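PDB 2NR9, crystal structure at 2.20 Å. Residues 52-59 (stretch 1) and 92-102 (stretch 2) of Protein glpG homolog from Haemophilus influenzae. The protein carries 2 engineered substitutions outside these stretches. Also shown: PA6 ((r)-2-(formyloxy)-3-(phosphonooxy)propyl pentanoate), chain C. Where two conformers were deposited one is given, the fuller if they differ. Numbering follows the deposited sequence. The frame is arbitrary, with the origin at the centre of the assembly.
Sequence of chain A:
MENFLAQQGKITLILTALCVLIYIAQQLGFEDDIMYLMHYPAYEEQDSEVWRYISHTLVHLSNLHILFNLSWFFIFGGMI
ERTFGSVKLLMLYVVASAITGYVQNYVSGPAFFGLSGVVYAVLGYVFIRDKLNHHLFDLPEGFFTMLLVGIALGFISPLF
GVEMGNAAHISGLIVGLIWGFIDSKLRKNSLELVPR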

ATOM      1  N   ARG A  52     -15.811   0.326   3.110  1.00 51.84           N
ATOM      2  CA  ARG A  52     -15.579   0.692   1.716  1.00 51.38           C
ATOM      3  C   ARG A  52     -14.402   1.648   1.499  1.00 51.64           C
ATOM      4  O   ARG A  52     -13.815   1.678   0.422  1.00 51.67           O
ATOM      5  CB  ARG A  52     -16.850   1.273   1.104  1.00 50.46           C
ATOM      6  CG  ARG A  52     -17.975   0.280   0.962  1.00 50.24           C
ATOM      7  CD  ARG A  52     -19.206   0.942   0.354  1.00 50.03           C
ATOM      8  NE  ARG A  52     -20.274  -0.014   0.096  1.00 49.47           N
ATOM      9  CZ  ARG A  52     -20.302  -0.822  -0.957  1.00 49.62           C
ATOM     10  NH1 ARG A  52     -19.277  -0.847  -1.798  1.00 50.21           N
ATOM     11  NH2 ARG A  52     -21.321  -1.647  -1.137  1.00 49.35           N
ATOM     12  N   TYR A  53     -14.080   2.446   2.508  1.00 52.34           N
ATOM     13  CA  TYR A  53     -12.946   3.366   2.411  1.00 52.49           C
ATOM     14  C   TYR A  53     -11.610   2.628   2.383  1.00 53.16           C
ATOM     15  O   TYR A  53     -10.582   3.206   2.026  1.00 53.00           O
ATOM     16  CB  TYR A  53     -12.962   4.368   3.573  1.00 52.66           C
ATOM     17  CG  TYR A  53     -14.155   5.280   3.545  1.00 53.19           C
ATOM     18  CD1 TYR A  53     -15.237   5.065   4.387  1.00 53.29           C
ATOM     19  CD2 TYR A  53     -14.246   6.297   2.606  1.00 53.28           C
ATOM     20  CE1 TYR A  53     -16.355   5.882   4.336  1.00 54.02           C
ATOM     21  CE2 TYR A  53     -15.351   7.118   2.546  1.00 54.17           C
ATOM     22  CZ  TYR A  53     -16.405   6.906   3.412  1.00 54.24           C
ATOM     23  OH  TYR A  53     -17.507   7.718   3.349  1.00 54.97           O
ATOM     24  N   ILE A  54     -11.635   1.346   2.743  1.00 52.89           N
ATOM     25  CA  ILE A  54     -10.420   0.546   2.831  1.00 53.74           C
ATOM     26  C   ILE A  54     -10.478  -0.731   1.981  1.00 54.14           C
ATOM     27  O   ILE A  54      -9.486  -1.113   1.363  1.00 54.34           O
ATOM     28  CB  ILE A  54     -10.147   0.115   4.303  1.00 54.92           C
ATOM     29  CG1 ILE A  54     -10.304   1.303   5.257  0.50 54.81           C
ATOM     30  CG2 ILE A  54      -8.773  -0.521   4.438  1.00 55.27           C
ATOM     31  CD1 ILE A  54      -9.357   2.442   4.982  0.50 54.23           C
ATOM     32  N   SER A  55     -11.651  -1.366   1.935  1.00 54.13           N
ATOM     33  CA  SER A  55     -11.811  -2.672   1.280  1.00 54.40           C
ATOM     34  C   SER A  55     -11.411  -2.749  -0.189  1.00 53.44           C
ATOM     35  O   SER A  55     -11.044  -3.814  -0.674  1.00 53.61           O
ATOM     36  CB  SER A  55     -13.226  -3.230   1.485  1.00 55.52           C
ATOM     37  OG  SER A  55     -14.219  -2.376   0.925  1.00 57.37           O
ATOM     38  N   HIS A  56     -11.509  -1.634  -0.901  1.00 51.91           N
ATOM     39  CA  HIS A  56     -11.169  -1.608  -2.321  1.00 48.63           C
ATOM     40  C   HIS A  56      -9.750  -2.122  -2.592  1.00 49.11           C
ATOM     41  O   HIS A  56      -9.436  -2.533  -3.713  1.00 48.69           O
ATOM     42  CB  HIS A  56     -11.330  -0.190  -2.880  1.00 47.09           C
ATOM     43  CG  HIS A  56     -10.539   0.846  -2.138  1.00 45.82           C
ATOM     44  ND1 HIS A  56      -9.245   1.180  -2.475  1.00 42.02           N
ATOM     45  CD2 HIS A  56     -10.853   1.604  -1.059  1.00 45.07           C
ATOM     46  CE1 HIS A  56      -8.810   2.127  -1.664  1.00 43.88           C
ATOM     47  NE2 HIS A  56      -9.760   2.389  -0.783  1.00 45.46           N
ATOM     48  N   THR A  57      -8.917  -2.137  -1.551  1.00 48.78           N
ATOM     49  CA  THR A  57      -7.514  -2.539  -1.679  1.00 50.48           C
ATOM     50  C   THR A  57      -7.315  -4.051  -1.690  1.00 50.76           C
ATOM     51  O   THR A  57      -6.220  -4.534  -1.959  1.00 51.65           O
ATOM     52  CB  THR A  57      -6.664  -1.975  -0.524  1.00 50.76           C
ATOM     53  OG1 THR A  57      -7.072  -2.581   0.710  1.00 49.66           O
ATOM     54  CG2 THR A  57      -6.808  -0.468  -0.434  1.00 50.39           C
ATOM     55  N   LEU A  58      -8.367  -4.786  -1.362  1.00 51.16           N
ATOM     56  CA  LEU A  58      -8.300  -6.242  -1.273  1.00 51.47           C
ATOM     57  C   LEU A  58      -8.722  -6.958  -2.560  1.00 51.91           C
ATOM     58  O   LEU A  58      -8.710  -8.190  -2.621  1.00 51.50           O
ATOM     59  CB  LEU A  58      -9.171  -6.719  -0.112  1.00 51.36           C
ATOM     60  CG  LEU A  58      -8.589  -6.814   1.310  1.00 52.92           C
ATOM     61  CD1 LEU A  58      -7.341  -5.978   1.531  1.00 52.30           C
ATOM     62  CD2 LEU A  58      -9.657  -6.548   2.371  1.00 51.40           C
ATOM     63  N   VAL A  59      -9.157  -6.194  -3.558  1.00 50.30           N
ATOM     64  CA  VAL A  59      -9.597  -6.764  -4.822  1.00 50.26           C
ATOM     65  C   VAL A  59      -8.582  -6.480  -5.933  1.00 51.08           C
ATOM     66  O   VAL A  59      -8.067  -5.369  -6.048  1.00 50.07           O
ATOM     67  CB  VAL A  59     -10.982  -6.210  -5.247  1.00 50.58           C
ATOM     68  CG1 VAL A  59     -11.443  -6.862  -6.549  1.00 50.99           C
ATOM     69  CG2 VAL A  59     -12.011  -6.434  -4.146  1.00 50.25           C
ATOM     70  N   LEU A  92      -0.425   2.431   8.720  1.00 41.83           N
ATOM     71  CA  LEU A  92      -0.076   2.906   7.390  1.00 40.74           C
ATOM     72  C   LEU A  92      -1.069   2.318   6.386  1.00 41.58           C
ATOM     73  O   LEU A  92      -1.535   3.014   5.481  1.00 43.01           O
ATOM     74  CB  LEU A  92       1.342   2.463   7.015  0.50 42.30           C
ATOM     75  CG  LEU A  92       2.543   3.157   7.663  0.50 42.83           C
ATOM     76  CD1 LEU A  92       3.790   2.295   7.521  0.50 43.63           C
ATOM     77  CD2 LEU A  92       2.764   4.531   7.049  0.50 43.43           C
ATOM     78  N   TYR A  93      -1.448   1.056   6.583  1.00 42.74           N
ATOM     79  CA  TYR A  93      -2.390   0.396   5.660  1.00 43.09           C
ATOM     80  C   TYR A  93      -3.780   1.033   5.658  1.00 43.37           C
ATOM     81  O   TYR A  93      -4.347   1.317   4.592  1.00 43.65           O
ATOM     82  CB  TYR A  93      -2.501  -1.107   5.950  1.00 42.82           C
ATOM     83  CG  TYR A  93      -3.681  -1.756   5.261  1.00 44.06           C
ATOM     84  CD1 TYR A  93      -3.646  -2.051   3.900  1.00 44.06           C
ATOM     85  CD2 TYR A  93      -4.848  -2.034   5.961  1.00 44.36           C
ATOM     86  CE1 TYR A  93      -4.745  -2.613   3.258  1.00 43.79           C
ATOM     87  CE2 TYR A  93      -5.952  -2.602   5.329  1.00 44.08           C
ATOM     88  CZ  TYR A  93      -5.895  -2.888   3.981  1.00 44.24           C
ATOM     89  OH  TYR A  93      -6.988  -3.458   3.357  1.00 44.54           O
ATOM     90  N   VAL A  94      -4.356   1.189   6.844  1.00 42.49           N
ATOM     91  CA  VAL A  94      -5.674   1.768   6.967  1.00 42.45           C
ATOM     92  C   VAL A  94      -5.710   3.186   6.388  1.00 42.91           C
ATOM     93  O   VAL A  94      -6.590   3.519   5.595  1.00 42.57           O
ATOM     94  CB  VAL A  94      -6.156   1.795   8.447  1.00 42.47           C
ATOM     95  CG1 VAL A  94      -7.454   2.557   8.558  1.00 42.72           C
ATOM     96  CG2 VAL A  94      -6.333   0.374   8.983  1.00 43.52           C
ATOM     97  N   VAL A  95      -4.720   3.996   6.764  1.00 43.67           N
ATOM     98  CA  VAL A  95      -4.638   5.402   6.354  1.00 43.12           C
ATOM     99  C   VAL A  95      -4.293   5.588   4.879  1.00 43.32           C
ATOM    100  O   VAL A  95      -4.903   6.412   4.191  1.00 45.37           O
ATOM    101  CB  VAL A  95      -3.642   6.190   7.236  1.00 43.96           C
ATOM    102  CG1 VAL A  95      -3.314   7.543   6.609  1.00 44.66           C
ATOM    103  CG2 VAL A  95      -4.198   6.357   8.657  1.00 42.35           C
ATOM    104  N   ALA A  96      -3.293   4.865   4.397  1.00 40.46           N
ATOM    105  CA  ALA A  96      -2.970   4.930   2.979  1.00 41.12           C
ATOM    106  C   ALA A  96      -4.177   4.479   2.150  1.00 41.73           C
ATOM    107  O   ALA A  96      -4.548   5.137   1.182  1.00 43.36           O
ATOM    108  CB  ALA A  96      -1.760   4.090   2.660  1.00 39.01           C
ATOM    109  N   SER A  97      -4.808   3.375   2.552  1.00 42.90           N
ATOM    110  CA  SER A  97      -5.984   2.863   1.830  1.00 45.00           C
ATOM    111  C   SER A  97      -7.080   3.927   1.725  1.00 45.30           C
ATOM    112  O   SER A  97      -7.660   4.136   0.658  1.00 46.42           O
ATOM    113  CB  SER A  97      -6.559   1.616   2.524  1.00 45.58           C
ATOM    114  OG  SER A  97      -5.629   0.540   2.532  1.00 47.42           O
ATOM    115  N   ALA A  98      -7.370   4.581   2.844  1.00 44.76           N
ATOM    116  CA  ALA A  98      -8.418   5.592   2.892  1.00 43.15           C
ATOM    117  C   ALA A  98      -8.057   6.830   2.102  1.00 43.03           C
ATOM    118  O   ALA A  98      -8.889   7.370   1.370  1.00 43.22           O
ATOM    119  CB  ALA A  98      -8.741   5.961   4.338  1.00 42.92           C
ATOM    120  N   ILE A  99      -6.824   7.302   2.267  1.00 41.87           N
ATOM    121  CA  ILE A  99      -6.388   8.515   1.590  1.00 42.82           C
ATOM    122  C   ILE A  99      -6.246   8.357   0.076  1.00 44.21           C
ATOM    123  O   ILE A  99      -6.717   9.211  -0.685  1.00 42.88           O
ATOM    124  CB  ILE A  99      -5.100   9.098   2.212  1.00 43.28           C
ATOM    125  CG1 ILE A  99      -5.412   9.672   3.604  1.00 42.46           C
ATOM    126  CG2 ILE A  99      -4.522  10.202   1.314  1.00 41.28           C
ATOM    127  CD1 ILE A  99      -4.184  10.112   4.380  1.00 41.91           C
ATOM    128  N   THR A 100      -5.608   7.267  -0.361  1.00 43.74           N
ATOM    129  CA  THR A 100      -5.421   7.016  -1.799  1.00 43.93           C
ATOM    130  C   THR A 100      -6.756   6.807  -2.514  1.00 45.93           C
ATOM    131  O   THR A 100      -6.943   7.265  -3.643  1.00 46.70           O
ATOM    132  CB  THR A 100      -4.490   5.818  -2.073  1.00 43.89           C
ATOM    133  OG1 THR A 100      -5.036   4.628  -1.482  1.00 43.37           O
ATOM    134  CG2 THR A 100      -3.091   6.083  -1.505  1.00 43.29           C
ATOM    135  N   GLY A 101      -7.679   6.112  -1.856  1.00 45.94           N
ATOM    136  CA  GLY A 101      -9.015   5.911  -2.409  1.00 46.70           C
ATOM    137  C   GLY A 101      -9.750   7.236  -2.527  1.00 47.58           C
ATOM    138  O   GLY A 101     -10.439   7.493  -3.515  1.00 46.82           O
ATOM    139  N   TYR A 102      -9.630   8.064  -1.495  1.00 49.63           N
ATOM    140  CA  TYR A 102     -10.246   9.385  -1.493  1.00 50.18           C
ATOM    141  C   TYR A 102      -9.769  10.179  -2.707  1.00 50.02           C
ATOM    142  O   TYR A 102     -10.569  10.749  -3.446  1.00 51.08           O
ATOM    143  CB  TYR A 102      -9.876  10.131  -0.205  1.00 52.25           C
ATOM    144  CG  TYR A 102     -10.451  11.531  -0.105  1.00 54.41           C
ATOM    145  CD1 TYR A 102     -11.700  11.752   0.460  1.00 55.70           C
ATOM    146  CD2 TYR A 102      -9.731  12.630  -0.550  1.00 55.36           C
ATOM    147  CE1 TYR A 102     -12.226  13.034   0.566  1.00 56.11           C
ATOM    148  CE2 TYR A 102     -10.251  13.913  -0.462  1.00 56.47           C
ATOM    149  CZ  TYR A 102     -11.497  14.108   0.096  1.00 56.68           C
ATOM    150  OH  TYR A 102     -12.009  15.381   0.187  1.00 57.48           O
TER
HETATM  151  O32 PA6 C 202     -15.569  11.489   4.100  1.00101.73           O
HETATM  152  C31 PA6 C 202     -14.670  11.445   3.278  1.00101.69           C
HETATM  153  C32 PA6 C 202     -13.228  11.366   3.718  1.00101.38           C
HETATM  154  C33 PA6 C 202     -12.903   9.937   4.138  1.00100.93           C
HETATM  155  C34 PA6 C 202     -11.474   9.563   3.760  1.00100.61           C
HETATM  156  C35 PA6 C 202     -10.573  10.780   3.761  1.00100.38           C
HETATM  157  O31 PA6 C 202     -15.005  11.460   1.865  1.00102.33           O
HETATM  158  C3  PA6 C 202     -16.066  12.286   1.390  1.00102.90           C
HETATM  159  C2  PA6 C 202     -15.824  12.630  -0.074  1.00103.42           C
HETATM  160  O21 PA6 C 202     -16.693  11.848  -0.889  1.00103.45           O
HETATM  161  C21 PA6 C 202     -16.734  10.403  -0.726  1.00103.66           C
HETATM  162  O22 PA6 C 202     -17.459   9.729  -1.439  1.00103.67           O
HETATM  163  C1  PA6 C 202     -16.099  14.112  -0.301  1.00103.97           C
HETATM  164  O11 PA6 C 202     -15.959  14.814   0.935  1.00104.67           O
HETATM  165  P   PA6 C 202     -15.942  16.424   0.977  1.00105.06           P
HETATM  166  O13 PA6 C 202     -17.340  16.793   1.415  1.00105.21           O
HETATM  167  O14 PA6 C 202     -14.868  16.747   1.989  1.00105.19           O
HETATM  168  O12 PA6 C 202     -15.606  16.830  -0.438  1.00105.17           O

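Residues 92-102 form an uninterrupted piece of a longer α-helix, with regular i to i+4 hydrogen bonds from Ala-96 N through Tyr-102 N. Stretch 1 is less regular: a weakly bonded helix over roughly residues 52-55 passes into a 3-10 segment at His-56 and Thr-57. Here Thr-57 N donates to Ile-54 O (3.1 Å) and Leu-58 N to Ser-55 O (2.9 Å). The two backbones come close, with CA-CA distances of 5.1 Å for both Tyr-53 to Ala-98 and Ile-54 to Ser-97. At this separation main-chain atoms touch directly. Tyr-53 O lies 3.3 Å from Ala-98 CA, in a CA-H...O contact with an angle of 147° at the hydrogen. Tyr-53 O is also 3.4 Å from Ser-97 O; both are acceptors, so no hydrogen bond joins them.

The imidazole of His-56 serves both of these oxygens. His-56 NE2 donates to Tyr-53 O (3.0 Å) within its own stretch and to Ser-97 O (3.1 Å) across the contact; both bonds are weak, with angles of 135° and 125° at the hydrogen. Ser-97 O lies at the edge of the ring, near its plane, and also accepts the helical bond from Gly-101 N (3.2 Å). Gly-101 leaves room for this arrangement: its CA is 3.9 Å from His-56 CE1, and a CB there would point toward stretch 1 and lie only 2.7 Å from His-56 NE2, a clash.

Ile-54 supplies the main apolar packing, its side chain fitting as a knob among Tyr-93, Val-94, Ser-97 and Ala-98. Its CA-to-CB bond points sideways, but the m, m rotamer brings the end of the side chain closer to the helix. Ile-54 CD1 approaches Val-94 O to 3.0 Å, a tight contact, and packs 3.6 Å from Ala-98 CB. Ile-54 CG2 meets Ser-97 CB and Tyr-93 CE2, each at 3.6 Å.

A second polar link forms at the hydroxyl of Tyr-93, whose OH donates to Thr-57 OG1 (2.8 Å). Thr-57 OG1 in turn donates to Ile-54 O (2.9 Å), so a short chain of hydrogen bonds carries the tyrosine hydroxyl to the backbone of stretch 1. Leu-58 CD1 closes in on this site, 3.1 Å from Tyr-93 OH. Ser-97, although its CB points toward stretch 1, directs its hydroxyl to its own helix, with OG donating to Tyr-93 O (2.5 Å); Thr-57 CG2 packs 3.3 Å from that OG. The two stretches together bury 390 Å².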